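Lipoxygenase (Cyanothece sp., PDB 5EK8) is a non-heme iron lipoxygenase, a 9R-lipoxygenase that probably inserts both atoms of molecular oxygen into polyunsaturated fatty acids. Local coordinates at residues M308-R314 / L325-Y331; H291-A295 / I345-A349; D85-K89 / Y101-A107; T56-S62 / D154-V160. All blocks are in the same frame, centred on the assembly; numbering follows the deposited sequence.

The four contacts fall into two groups on opposite sides of the chain's centre, with contact centres about 56 to 75 Å apart between the groups. Contacts 1 and 2 share one antiparallel sheet of the lipoxygenase part: contact 1 adds its edge strand 329-331 through backbone hydrogen bonds, and contact 2, about 9 Å away between centres, packs the neighbouring strand 291-300 on helix 337-377 by side chains alone. Contacts 3 and 4, about 20 Å apart between centres, both reach the sheet containing strands 53-61 and 97-102. Contact 4 pairs strands within that sheet, partly buried, whereas contact 3 joins it to the facing sheet, largely buried and held by a single hydrogen bond.

Contact 1: M308-R314 / L325-Y331; sequences MITIQSR and LKDREVY
Strand 308-313 runs antiparallel to 329-331, with axes 4.8 Å apart at 158°. I309 pairs with Y331 and I311 with E329 as hydrogen-bonded pairs: I309 N to Y331 O, Y331 N to I309 O, I311 N to E329 O and E329 N to I311 O all measure 2.9 Å. T310 and V330 form the non-hydrogen-bonded pair between them. Past I311 the register slips by one residue, and K326 N reaches S313 O at 2.7 Å. I309, I311, E329 and Y331 share one face. There I311 CD1 (m,t rotamer) lies 4.2 Å from Y331 CE2, and Y331 (chi1 m) donates from OH to E329 OE1 at 2.8 Å. Helix 337-377 packs against both isoleucines. T310 and V330 take the other face, where M308 SD meets V330 CG1 at 3.8 Å. Q312, chi1 and chi2 both t, puts CG 3.2 Å from K326 O and NE2 over the R328 guanidinium, which salt-bridges E294. This is an edge-strand pairing closing one side of an antiparallel sheet in the lipoxygenase part.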
loop_
_atom_site.group_PDB
_atom_site.type_symbol
_atom_site.label_atom_id
_atom_site.label_comp_id
_atom_site.label_asym_id
_atom_site.label_seq_id
_atom_site.Cartn_x
_atom_site.Cartn_y
_atom_site.Cartn_z
ATOM N N MET A 308 -29.839 -16.296 5.687
ATOM C CA MET A 308 -29.626 -17.145 4.517
ATOM C C MET A 308 -28.418 -16.707 3.701
ATOM O O MET A 308 -27.838 -15.658 3.942
ATOM C CB MET A 308 -30.867 -17.168 3.617
ATOM C CG MET A 308 -31.175 -15.857 2.911
ATOM S SD MET A 308 -32.536 -16.037 1.732
ATOM C CE MET A 308 -33.872 -16.571 2.802
ATOM N N ILE A 309 -28.034 -17.546 2.749
ATOM C CA ILE A 309 -26.979 -17.241 1.801
ATOM C C ILE A 309 -27.467 -17.743 0.464
ATOM O O ILE A 309 -27.839 -18.911 0.326
ATOM C CB ILE A 309 -25.623 -17.916 2.151
ATOM C CG1 ILE A 309 -25.082 -17.424 3.496
ATOM C CG2 ILE A 309 -24.589 -17.670 1.053
ATOM C CD1 ILE A 309 -23.799 -18.096 3.902
ATOM N N THR A 310 -27.501 -16.853 -0.516
ATOM C CA THR A 310 -27.885 -17.242 -1.856
ATOM C C THR A 310 -26.641 -17.331 -2.723
ATOM O O THR A 310 -25.707 -16.524 -2.592
ATOM C CB THR A 310 -28.891 -16.261 -2.470
ATOM O OG1 THR A 310 -28.214 -15.059 -2.866
ATOM C CG2 THR A 310 -29.978 -15.935 -1.465
ATOM N N ILE A 311 -26.630 -18.330 -3.596
ATOM C CA ILE A 311 -25.492 -18.551 -4.474
ATOM C C ILE A 311 -25.947 -18.731 -5.918
ATOM O O ILE A 311 -26.746 -19.613 -6.229
ATOM C CB ILE A 311 -24.670 -19.786 -4.046
ATOM C CG1 ILE A 311 -24.111 -19.608 -2.633
ATOM C CG2 ILE A 311 -23.539 -20.036 -5.030
ATOM C CD1 ILE A 311 -23.347 -20.825 -2.119
ATOM N N GLN A 312 -25.436 -17.883 -6.800
ATOM C CA GLN A 312 -25.743 -18.014 -8.216
ATOM C C GLN A 312 -24.447 -18.114 -9.012
ATOM O O GLN A 312 -23.681 -17.159 -9.082
ATOM C CB GLN A 312 -26.594 -16.838 -8.691
ATOM C CG GLN A 312 -27.161 -17.036 -10.069
ATOM C CD GLN A 312 -28.103 -15.936 -10.475
ATOM O OE1 GLN A 312 -29.074 -16.185 -11.179
ATOM N NE2 GLN A 312 -27.828 -14.711 -10.029
ATOM N N SER A 313 -24.205 -19.273 -9.612
ATOM C CA SER A 313 -22.886 -19.561 -10.166
ATOM C C SER A 313 -22.823 -19.485 -11.689
ATOM O O SER A 313 -23.793 -19.776 -12.388
ATOM C CB SER A 313 -22.421 -20.945 -9.705
ATOM O OG SER A 313 -22.434 -21.038 -8.292
ATOM N N ARG A 314 -21.659 -19.081 -12.185
ATOM C CA ARG A 314 -21.337 -19.175 -13.597
ATOM C C ARG A 314 -21.239 -20.632 -14.006
ATOM O O ARG A 314 -20.780 -21.466 -13.224
ATOM C CB ARG A 314 -20.014 -18.467 -13.892
ATOM C CG ARG A 314 -19.987 -17.019 -13.452
ATOM C CD ARG A 314 -20.437 -16.097 -14.569
ATOM N NE ARG A 314 -19.319 -15.689 -15.406
ATOM C CZ ARG A 314 -18.714 -14.512 -15.319
ATOM N NH1 ARG A 314 -19.136 -13.609 -14.437
ATOM N NH2 ARG A 314 -17.695 -14.238 -16.123
ATOM N N LEU A 325 -25.722 -17.522 -16.235
ATOM C CA LEU A 325 -25.610 -18.020 -14.867
ATOM C C LEU A 325 -26.539 -19.207 -14.638
ATOM O O LEU A 325 -27.613 -19.291 -15.237
ATOM C CB LEU A 325 -25.946 -16.921 -13.850
ATOM C CG LEU A 325 -25.097 -15.650 -13.777
ATOM C CD1 LEU A 325 -25.707 -14.681 -12.791
ATOM C CD2 LEU A 325 -23.682 -15.979 -13.364
ATOM N N LYS A 326 -26.124 -20.122 -13.763
ATOM C CA LYS A 326 -27.003 -21.195 -13.298
ATOM C C LYS A 326 -28.089 -20.598 -12.405
ATOM O O LYS A 326 -27.920 -19.500 -11.880
ATOM C CB LYS A 326 -26.213 -22.266 -12.536
ATOM C CG LYS A 326 -25.191 -23.007 -13.380
ATOM C CD LYS A 326 -24.289 -23.877 -12.518
ATOM C CE LYS A 326 -25.094 -24.919 -11.764
ATOM N NZ LYS A 326 -24.216 -25.851 -11.004
ATOM N N ASP A 327 -29.201 -21.307 -12.234
ATOM C CA ASP A 327 -30.277 -20.818 -11.373
ATOM C C ASP A 327 -29.777 -20.565 -9.954
ATOM O O ASP A 327 -29.074 -21.399 -9.382
ATOM C CB ASP A 327 -31.444 -21.808 -11.347
ATOM C CG ASP A 327 -32.012 -22.080 -12.728
ATOM O OD1 ASP A 327 -32.506 -21.127 -13.372
ATOM O OD2 ASP A 327 -31.972 -23.251 -13.164
ATOM N N ARG A 328 -30.128 -19.408 -9.397
ATOM C CA ARG A 328 -29.699 -19.061 -8.046
ATOM C C ARG A 328 -30.289 -20.057 -7.061
ATOM O O ARG A 328 -31.427 -20.501 -7.213
ATOM C CB ARG A 328 -30.101 -17.627 -7.680
ATOM C CG ARG A 328 -31.466 -17.481 -7.015
ATOM C CD ARG A 328 -31.904 -16.026 -6.983
ATOM N NE ARG A 328 -30.811 -15.147 -6.575
ATOM C CZ ARG A 328 -30.714 -13.868 -6.921
ATOM N NH1 ARG A 328 -29.680 -13.145 -6.507
ATOM N NH2 ARG A 328 -31.648 -13.313 -7.686
ATOM N N GLU A 329 -29.485 -20.428 -6.072
ATOM C CA GLU A 329 -29.886 -21.368 -5.039
ATOM C C GLU A 329 -29.940 -20.635 -3.711
ATOM O O GLU A 329 -29.288 -19.597 -3.547
ATOM C CB GLU A 329 -28.910 -22.542 -4.962
ATOM C CG GLU A 329 -28.461 -23.082 -6.309
ATOM C CD GLU A 329 -27.044 -23.650 -6.266
ATOM O OE1 GLU A 329 -26.312 -23.354 -5.292
ATOM O OE2 GLU A 329 -26.665 -24.389 -7.203
ATOM N N VAL A 330 -30.713 -21.178 -2.773
ATOM C CA VAL A 330 -30.915 -20.560 -1.465
ATOM C C VAL A 330 -30.563 -21.520 -0.331
ATOM O O VAL A 330 -30.952 -22.689 -0.355
ATOM C CB VAL A 330 -32.375 -20.091 -1.297
ATOM C CG1 VAL A 330 -32.569 -19.391 0.034
ATOM C CG2 VAL A 330 -32.757 -19.164 -2.429
ATOM N N TYR A 331 -29.831 -21.027 0.665
ATOM C CA TYR A 331 -29.408 -21.875 1.773
ATOM C C TYR A 331 -29.633 -21.211 3.128
ATOM O O TYR A 331 -29.206 -20.088 3.355
ATOM C CB TYR A 331 -27.936 -22.263 1.602
ATOM C CG TYR A 331 -27.678 -23.020 0.318
ATOM C CD1 TYR A 331 -28.057 -24.349 0.188
ATOM C CD2 TYR A 331 -27.077 -22.399 -0.770
ATOM C CE1 TYR A 331 -27.839 -25.042 -0.987
ATOM C CE2 TYR A 331 -26.855 -23.086 -1.951
ATOM C CZ TYR A 331 -27.238 -24.406 -2.054
ATOM O OH TYR A 331 -27.020 -25.097 -3.224
#

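Contact 2: H291-A295 / I345-A349; sequences HNVEA and IFRTA
V293 wedges its two methyls, chi1 m, between three helix side chains: CG1 lies 3.6 Å from I345 CG2, while CG2 lies 3.6 Å from A349 CB and 4.0 Å from F346 CD1. The backbone carrying it is strand 291-295, extended, and helix 345-349 crosses it at 107° between N-to-C directions, with axes 8.7 Å apart; the closest CA atoms are those of V293 and F346, at 6.1 Å. Alternation along the strand turns H291, V293 and A295 toward the helix and N292 and E294 away. At one end I345, in its m,t rotamer, sets CD1 over the H291 ring face, 4.2 Å from the ring centroid and 10° off the normal, a CH-pi contact; its CG2 is 3.7 Å from H291 CD2. The imidazole keeps both nitrogens engaged, ND1 with S313 and NE2 with S595. At the other end F346, chi1 t, extends its ring so that CE1 comes 3.4 Å from A295 CB, and F250 of helix 247-256 meets the same ring. I345 also touches I311 of the adjacent strand 303-313. The result is an apolar layer between sheet and helix, alpha/beta packing that lays one face of an antiparallel sheet against the long helix 337-377.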
loop_
_atom_site.group_PDB
_atom_site.type_symbol
_atom_site.label_atom_id
_atom_site.label_comp_id
_atom_site.label_asym_id
_atom_site.label_seq_id
_atom_site.Cartn_x
_atom_site.Cartn_y
_atom_site.Cartn_z
ATOM N N HIS A 291 -18.888 -17.308 -8.132
ATOM C CA HIS A 291 -20.174 -17.305 -7.445
ATOM C C HIS A 291 -20.662 -15.910 -7.065
ATOM O O HIS A 291 -20.022 -15.196 -6.291
ATOM C CB HIS A 291 -20.102 -18.174 -6.188
ATOM C CG HIS A 291 -19.592 -19.559 -6.441
ATOM N ND1 HIS A 291 -20.373 -20.551 -6.994
ATOM C CD2 HIS A 291 -18.377 -20.115 -6.220
ATOM C CE1 HIS A 291 -19.660 -21.659 -7.104
ATOM N NE2 HIS A 291 -18.445 -21.419 -6.646
ATOM N N ASN A 292 -21.804 -15.528 -7.624
ATOM C CA ASN A 292 -22.536 -14.383 -7.119
ATOM C C ASN A 292 -23.177 -14.787 -5.800
ATOM O O ASN A 292 -24.220 -15.442 -5.784
ATOM C CB ASN A 292 -23.595 -13.908 -8.117
ATOM C CG ASN A 292 -22.992 -13.345 -9.390
ATOM O OD1 ASN A 292 -21.832 -12.938 -9.422
ATOM N ND2 ASN A 292 -23.786 -13.316 -10.447
ATOM N N VAL A 293 -22.538 -14.424 -4.694
ATOM C CA VAL A 293 -23.028 -14.842 -3.386
ATOM C C VAL A 293 -23.525 -13.660 -2.574
ATOM O O VAL A 293 -22.894 -12.602 -2.527
ATOM C CB VAL A 293 -21.949 -15.594 -2.576
ATOM C CG1 VAL A 293 -21.673 -16.934 -3.203
ATOM C CG2 VAL A 293 -20.671 -14.785 -2.481
ATOM N N GLU A 294 -24.676 -13.843 -1.943
ATOM C CA GLU A 294 -25.241 -12.791 -1.118
ATOM C C GLU A 294 -25.615 -13.359 0.241
ATOM O O GLU A 294 -26.368 -14.327 0.332
ATOM C CB GLU A 294 -26.452 -12.161 -1.809
ATOM C CG GLU A 294 -26.129 -11.615 -3.194
ATOM C CD GLU A 294 -27.237 -10.755 -3.771
ATOM O OE1 GLU A 294 -28.119 -11.310 -4.470
ATOM O OE2 GLU A 294 -27.219 -9.526 -3.531
ATOM N N ALA A 295 -25.070 -12.769 1.298
ATOM C CA ALA A 295 -25.347 -13.256 2.645
ATOM C C ALA A 295 -26.284 -12.305 3.360
ATOM O O ALA A 295 -26.060 -11.107 3.376
ATOM C CB ALA A 295 -24.061 -13.430 3.438
ATOM N N ILE A 345 -18.068 -20.877 0.583
ATOM C CA ILE A 345 -18.088 -20.175 -0.702
ATOM C C ILE A 345 -18.115 -18.655 -0.503
ATOM O O ILE A 345 -17.325 -17.916 -1.117
ATOM C CB ILE A 345 -19.295 -20.600 -1.561
ATOM C CG1 ILE A 345 -19.111 -22.036 -2.054
ATOM C CG2 ILE A 345 -19.447 -19.671 -2.753
ATOM C CD1 ILE A 345 -20.180 -22.498 -3.011
ATOM N N PHE A 346 -19.012 -18.197 0.367
ATOM C CA PHE A 346 -19.038 -16.792 0.744
ATOM C C PHE A 346 -17.673 -16.341 1.234
ATOM O O PHE A 346 -17.183 -15.290 0.821
ATOM C CB PHE A 346 -20.076 -16.521 1.829
ATOM C CG PHE A 346 -20.176 -15.071 2.210
ATOM C CD1 PHE A 346 -21.014 -14.218 1.511
ATOM C CD2 PHE A 346 -19.425 -14.555 3.252
ATOM C CE1 PHE A 346 -21.104 -12.878 1.849
ATOM C CE2 PHE A 346 -19.512 -13.219 3.594
ATOM C CZ PHE A 346 -20.355 -12.381 2.895
ATOM N N ARG A 347 -17.069 -17.134 2.119
ATOM C CA ARG A 347 -15.755 -16.799 2.668
ATOM C C ARG A 347 -14.712 -16.570 1.578
ATOM O O ARG A 347 -13.895 -15.655 1.669
ATOM C CB ARG A 347 -15.265 -17.895 3.612
ATOM C CG ARG A 347 -15.718 -17.732 5.040
ATOM C CD ARG A 347 -14.866 -18.582 5.960
ATOM N NE ARG A 347 -14.995 -20.014 5.694
ATOM C CZ ARG A 347 -15.952 -20.783 6.203
ATOM N NH1 ARG A 347 -16.870 -20.257 7.006
ATOM N NH2 ARG A 347 -15.995 -22.075 5.908
ATOM N N THR A 348 -14.747 -17.408 0.549
ATOM C CA THR A 348 -13.767 -17.316 -0.526
ATOM C C THR A 348 -14.017 -16.086 -1.395
ATOM O O THR A 348 -13.071 -15.390 -1.796
ATOM C CB THR A 348 -13.783 -18.568 -1.411
ATOM O OG1 THR A 348 -15.107 -18.773 -1.920
ATOM C CG2 THR A 348 -13.354 -19.788 -0.611
ATOM N N ALA A 349 -15.284 -15.816 -1.690
ATOM C CA ALA A 349 -15.606 -14.601 -2.438
ATOM C C ALA A 349 -15.147 -13.375 -1.648
ATOM O O ALA A 349 -14.616 -12.412 -2.214
ATOM C CB ALA A 349 -17.095 -14.524 -2.742
#

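Contact 3: D85-K89 / Y101-A107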
loop_
_atom_site.group_PDB
_atom_site.type_symbol
_atom_site.label_atom_id
_atom_site.label_comp_id
_atom_site.label_asym_id
_atom_site.label_seq_id
_atom_site.Cartn_x
_atom_site.Cartn_y
_atom_site.Cartn_z
ATOM N N ASP A 85 35.409 17.185 -5.541
ATOM C CA ASP A 85 35.626 18.150 -4.460
ATOM C C ASP A 85 34.407 19.040 -4.225
ATOM O O ASP A 85 33.790 19.508 -5.169
ATOM C CB ASP A 85 36.851 19.020 -4.755
ATOM C CG ASP A 85 38.106 18.200 -5.005
ATOM O OD1 ASP A 85 38.534 17.472 -4.081
ATOM O OD2 ASP A 85 38.665 18.293 -6.122
ATOM N N TYR A 86 34.060 19.280 -2.966
ATOM C CA TYR A 86 32.914 20.129 -2.655
ATOM C C TYR A 86 33.263 21.610 -2.782
ATOM O O TYR A 86 34.298 22.064 -2.286
ATOM C CB TYR A 86 32.390 19.827 -1.252
ATOM C CG TYR A 86 31.424 20.860 -0.718
ATOM C CD1 TYR A 86 30.105 20.910 -1.165
ATOM C CD2 TYR A 86 31.829 21.785 0.241
ATOM C CE1 TYR A 86 29.218 21.853 -0.669
ATOM C CE2 TYR A 86 30.954 22.727 0.739
ATOM C CZ TYR A 86 29.653 22.760 0.283
ATOM O OH TYR A 86 28.790 23.704 0.789
ATOM N N LEU A 87 32.385 22.359 -3.444
ATOM C CA LEU A 87 32.648 23.764 -3.748
ATOM C C LEU A 87 31.637 24.722 -3.114
ATOM O O LEU A 87 31.991 25.850 -2.764
ATOM C CB LEU A 87 32.680 23.978 -5.266
ATOM C CG LEU A 87 33.696 23.125 -6.032
ATOM C CD1 LEU A 87 33.743 23.523 -7.493
ATOM C CD2 LEU A 87 35.089 23.208 -5.396
ATOM N N GLY A 88 30.388 24.281 -2.965
ATOM C CA GLY A 88 29.358 25.128 -2.387
ATOM C C GLY A 88 27.966 24.527 -2.320
ATOM O O GLY A 88 27.642 23.593 -3.052
ATOM N N LYS A 89 27.135 25.080 -1.439
ATOM C CA LYS A 89 25.776 24.585 -1.224
ATOM C C LYS A 89 24.720 25.603 -1.646
ATOM O O LYS A 89 25.049 26.710 -2.065
ATOM C CB LYS A 89 25.570 24.227 0.246
ATOM C CG LYS A 89 25.688 22.753 0.568
ATOM C CD LYS A 89 25.755 22.557 2.073
ATOM C CE LYS A 89 24.697 23.391 2.780
ATOM N NZ LYS A 89 24.917 23.433 4.247
ATOM N N TYR A 101 26.480 30.026 -4.443
ATOM C CA TYR A 101 27.818 30.574 -4.280
ATOM C C TYR A 101 28.810 29.447 -4.009
ATOM O O TYR A 101 28.708 28.752 -2.996
ATOM C CB TYR A 101 27.851 31.605 -3.152
ATOM C CG TYR A 101 27.082 32.867 -3.471
ATOM C CD1 TYR A 101 27.689 33.919 -4.149
ATOM C CD2 TYR A 101 25.750 33.004 -3.103
ATOM C CE1 TYR A 101 26.990 35.076 -4.450
ATOM C CE2 TYR A 101 25.042 34.157 -3.398
ATOM C CZ TYR A 101 25.669 35.191 -4.072
ATOM O OH TYR A 101 24.971 36.340 -4.367
ATOM N N TYR A 102 29.757 29.257 -4.923
ATOM C CA TYR A 102 30.770 28.220 -4.743
ATOM C C TYR A 102 32.186 28.777 -4.834
ATOM O O TYR A 102 32.424 29.804 -5.467
ATOM C CB TYR A 102 30.576 27.090 -5.762
ATOM C CG TYR A 102 30.975 27.411 -7.189
ATOM C CD1 TYR A 102 32.239 27.087 -7.668
ATOM C CD2 TYR A 102 30.077 28.009 -8.066
ATOM C CE1 TYR A 102 32.606 27.365 -8.969
ATOM C CE2 TYR A 102 30.435 28.291 -9.375
ATOM C CZ TYR A 102 31.702 27.966 -9.818
ATOM O OH TYR A 102 32.070 28.239 -11.114
ATOM N N ASP A 103 33.121 28.087 -4.186
ATOM C CA ASP A 103 34.518 28.501 -4.161
ATOM C C ASP A 103 35.358 27.604 -5.064
ATOM O O ASP A 103 35.432 26.398 -4.843
ATOM C CB ASP A 103 35.049 28.475 -2.724
ATOM C CG ASP A 103 36.513 28.871 -2.626
ATOM O OD1 ASP A 103 37.074 29.393 -3.613
ATOM O OD2 ASP A 103 37.103 28.670 -1.546
ATOM N N PRO A 104 35.991 28.194 -6.089
ATOM C CA PRO A 104 36.855 27.425 -6.990
ATOM C C PRO A 104 38.104 26.891 -6.296
ATOM O O PRO A 104 38.674 25.916 -6.762
ATOM C CB PRO A 104 37.233 28.444 -8.073
ATOM C CG PRO A 104 36.175 29.493 -8.003
ATOM C CD PRO A 104 35.815 29.581 -6.551
ATOM N N GLU A 105 38.512 27.512 -5.194
ATOM C CA GLU A 105 39.785 27.180 -4.556
ATOM C C GLU A 105 39.807 25.814 -3.876
ATOM O O GLU A 105 40.882 25.290 -3.580
ATOM C CB GLU A 105 40.160 28.257 -3.539
ATOM C CG GLU A 105 40.442 29.612 -4.156
ATOM C CD GLU A 105 40.739 30.670 -3.114
ATOM O OE1 GLU A 105 41.350 30.335 -2.076
ATOM O OE2 GLU A 105 40.358 31.839 -3.331
ATOM N N LYS A 106 38.636 25.232 -3.630
ATOM C CA LYS A 106 38.583 23.876 -3.098
ATOM C C LYS A 106 38.894 22.879 -4.215
ATOM O O LYS A 106 38.815 21.664 -4.027
ATOM C CB LYS A 106 37.227 23.593 -2.455
ATOM C CG LYS A 106 36.835 24.617 -1.393
ATOM C CD LYS A 106 36.024 23.998 -0.259
ATOM C CE LYS A 106 36.908 23.183 0.676
ATOM N NZ LYS A 106 36.164 22.658 1.857
ATOM N N ALA A 107 39.244 23.416 -5.382
ATOM C CA ALA A 107 39.919 22.657 -6.426
ATOM C C ALA A 107 41.185 22.041 -5.868
ATOM O O ALA A 107 41.385 20.827 -5.923
ATOM C CB ALA A 107 40.264 23.550 -7.601
#
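This is a contact between two facing beta sheets, the sandwich arrangement expected of a PLAT domain: 85-89 belongs to the edge strand 82-91 of the four-stranded sheet, and 101-107 is the end of strand 97-102, in the other sheet, with the turn after it. D85 points toward that turn, its CB 3.4 Å from K106 O. At Y86 the carbonyl is the part that meets the turn, with Y86 O 3.3 Å from K106 CD. L87 has the largest area covered by 101-107. Its CB sits 3.8 Å from Y102 CB, and its CD2 reaches K106 CB at 3.7 Å. L87 and G88 together face V75 in a classic beta bulge. G88 passes so close to the other segment that a CB there would clash with Y101 O and Y102 CA; the two CA atoms of G88 and Y102 are 4.1 Å apart. K89 points away, and its NZ is hydrogen-bonded to Q42 O. In the other segment D103 starts an Asx turn, OD1 accepting from E105 N at 2.8 Å, and its OD2 salt-bridges K47. At the same residue D103 N donates to L87 O at 2.9 Å, with an N-H...O angle of 168°.

Contact 4: T56-S62 / D154-V160; sequences TGQLLFS and DFGTLTV
Parallel strand pairing joins 56-62 to 154-160, the central and an outer strand of a three-stranded sheet in the probable PLAT domain. Axes of 56-61 and 154-156 approach to 4.7 Å at 23°; after a corner at T157, 158-160 lies 4.4 Å away at 41°. T56 pairs with D154; a beta bulge then sets Q58 against T157, L59 L158 and L60 T159. Bonds alternate: F155 N to T56 O, Q58 N to G156 O, L158 N to Q58 O and S62 N to V160 O at 2.9 Å, L60 N to L158 O at 2.8 Å, and V160 N to L60 O at 2.6 Å. A side chain at G57 would jam against the T56 carbonyl, so glycine suits it. T56 OG1 donates to D154 OD1 at 3.1 Å. L60 CD1 rests 3.6 Å from T157 CG2. On the other face L59 CD2 meets L158 CB at 4.2 Å; these pack on V119 and I142 of the facing sheet, while 97-102 pairs with the other edge of 53-61.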
loop_
_atom_site.group_PDB
_atom_site.type_symbol
_atom_site.label_atom_id
_atom_site.label_comp_id
_atom_site.label_asym_id
_atom_site.label_seq_id
_atom_site.Cartn_x
_atom_site.Cartn_y
_atom_site.Cartn_z
ATOM N N THR A 56 24.407 29.625 -11.563
ATOM C CA THR A 56 22.974 29.882 -11.557
ATOM C C THR A 56 22.222 28.943 -12.477
ATOM O O THR A 56 22.820 28.237 -13.296
ATOM C CB THR A 56 22.649 31.328 -11.980
ATOM O OG1 THR A 56 23.117 31.553 -13.315
ATOM C CG2 THR A 56 23.299 32.328 -11.034
ATOM N N GLY A 57 20.900 28.937 -12.339
ATOM C CA GLY A 57 20.078 28.164 -13.254
ATOM C C GLY A 57 18.671 27.911 -12.764
ATOM O O GLY A 57 18.238 28.492 -11.775
ATOM N N GLN A 58 17.949 27.048 -13.468
ATOM C CA GLN A 58 16.600 26.679 -13.068
ATOM C C GLN A 58 16.352 25.198 -13.308
ATOM O O GLN A 58 16.686 24.667 -14.366
ATOM C CB GLN A 58 15.562 27.509 -13.822
ATOM C CG GLN A 58 14.128 27.165 -13.459
ATOM C CD GLN A 58 13.118 27.993 -14.225
ATOM O OE1 GLN A 58 13.328 28.328 -15.390
ATOM N NE2 GLN A 58 12.014 28.332 -13.570
ATOM N N LEU A 59 15.766 24.535 -12.317
ATOM C CA LEU A 59 15.479 23.110 -12.412
ATOM C C LEU A 59 13.984 22.836 -12.519
ATOM O O LEU A 59 13.184 23.409 -11.784
ATOM C CB LEU A 59 16.052 22.369 -11.207
ATOM C CG LEU A 59 17.564 22.473 -11.009
ATOM C CD1 LEU A 59 18.023 21.514 -9.916
ATOM C CD2 LEU A 59 18.302 22.211 -12.318
ATOM N N LEU A 60 13.621 21.948 -13.438
ATOM C CA LEU A 60 12.229 21.557 -13.630
ATOM C C LEU A 60 12.070 20.038 -13.536
ATOM O O LEU A 60 13.005 19.297 -13.833
ATOM C CB LEU A 60 11.721 22.051 -14.987
ATOM C CG LEU A 60 11.913 23.532 -15.326
ATOM C CD1 LEU A 60 11.459 23.810 -16.744
ATOM C CD2 LEU A 60 11.165 24.424 -14.352
ATOM N N PHE A 61 10.895 19.578 -13.110
ATOM C CA PHE A 61 10.560 18.159 -13.212
ATOM C C PHE A 61 10.634 17.739 -14.675
ATOM O O PHE A 61 10.227 18.497 -15.560
ATOM C CB PHE A 61 9.159 17.869 -12.672
ATOM C CG PHE A 61 9.039 17.960 -11.180
ATOM C CD1 PHE A 61 9.157 16.828 -10.395
ATOM C CD2 PHE A 61 8.778 19.173 -10.564
ATOM C CE1 PHE A 61 9.035 16.903 -9.026
ATOM C CE2 PHE A 61 8.652 19.253 -9.191
ATOM C CZ PHE A 61 8.777 18.115 -8.422
ATOM N N SER A 62 11.137 16.538 -14.936
ATOM C CA SER A 62 11.244 16.058 -16.310
ATOM C C SER A 62 9.878 15.739 -16.934
ATOM O O SER A 62 9.718 15.836 -18.151
ATOM C CB SER A 62 12.142 14.821 -16.376
ATOM O OG SER A 62 11.591 13.759 -15.620
ATOM N N ASP A 154 26.263 29.670 -15.855
ATOM C CA ASP A 154 24.827 29.427 -15.917
ATOM C C ASP A 154 24.477 28.107 -16.601
ATOM O O ASP A 154 24.835 27.881 -17.758
ATOM C CB ASP A 154 24.133 30.588 -16.634
ATOM C CG ASP A 154 22.646 30.355 -16.825
ATOM O OD1 ASP A 154 21.927 30.217 -15.811
ATOM O OD2 ASP A 154 22.196 30.325 -17.991
ATOM N N PHE A 155 23.773 27.241 -15.877
ATOM C CA PHE A 155 23.292 25.986 -16.444
ATOM C C PHE A 155 22.072 26.233 -17.320
ATOM O O PHE A 155 21.765 25.448 -18.218
ATOM C CB PHE A 155 22.931 24.986 -15.343
ATOM C CG PHE A 155 24.089 24.583 -14.478
ATOM C CD1 PHE A 155 24.733 23.372 -14.680
ATOM C CD2 PHE A 155 24.525 25.407 -13.452
ATOM C CE1 PHE A 155 25.794 22.991 -13.879
ATOM C CE2 PHE A 155 25.587 25.036 -12.650
ATOM C CZ PHE A 155 26.222 23.825 -12.862
ATOM N N GLY A 156 21.378 27.332 -17.048
ATOM C CA GLY A 156 20.120 27.612 -17.707
ATOM C C GLY A 156 19.054 26.695 -17.148
ATOM O O GLY A 156 19.170 26.222 -16.017
ATOM N N THR A 157 18.018 26.440 -17.940
ATOM C CA THR A 157 16.930 25.563 -17.520
ATOM C C THR A 157 17.213 24.102 -17.865
ATOM O O THR A 157 17.489 23.760 -19.012
ATOM C CB THR A 157 15.590 25.995 -18.153
ATOM O OG1 THR A 157 15.020 27.049 -17.368
ATOM C CG2 THR A 157 14.609 24.833 -18.201
ATOM N N LEU A 158 17.146 23.248 -16.852
ATOM C CA LEU A 158 17.346 21.818 -17.036
ATOM C C LEU A 158 16.195 21.046 -16.413
ATOM O O LEU A 158 15.526 21.545 -15.507
ATOM C CB LEU A 158 18.671 21.376 -16.419
ATOM C CG LEU A 158 19.908 22.152 -16.867
ATOM C CD1 LEU A 158 21.127 21.677 -16.097
ATOM C CD2 LEU A 158 20.118 22.015 -18.373
ATOM N N THR A 159 15.965 19.831 -16.898
ATOM C CA THR A 159 14.934 18.974 -16.329
ATOM C C THR A 159 15.557 17.893 -15.458
ATOM O O THR A 159 16.665 17.426 -15.725
ATOM C CB THR A 159 14.062 18.313 -17.418
ATOM O OG1 THR A 159 14.894 17.593 -18.335
ATOM C CG2 THR A 159 13.263 19.364 -18.181
ATOM N N VAL A 160 14.839 17.506 -14.408
ATOM C CA VAL A 160 15.301 16.470 -13.496
ATOM C C VAL A 160 14.227 15.404 -13.316
ATOM O O VAL A 160 13.088 15.723 -12.986
ATOM C CB VAL A 160 15.678 17.053 -12.112
ATOM C CG1 VAL A 160 16.160 15.945 -11.173
ATOM C CG2 VAL A 160 16.736 18.149 -12.257
#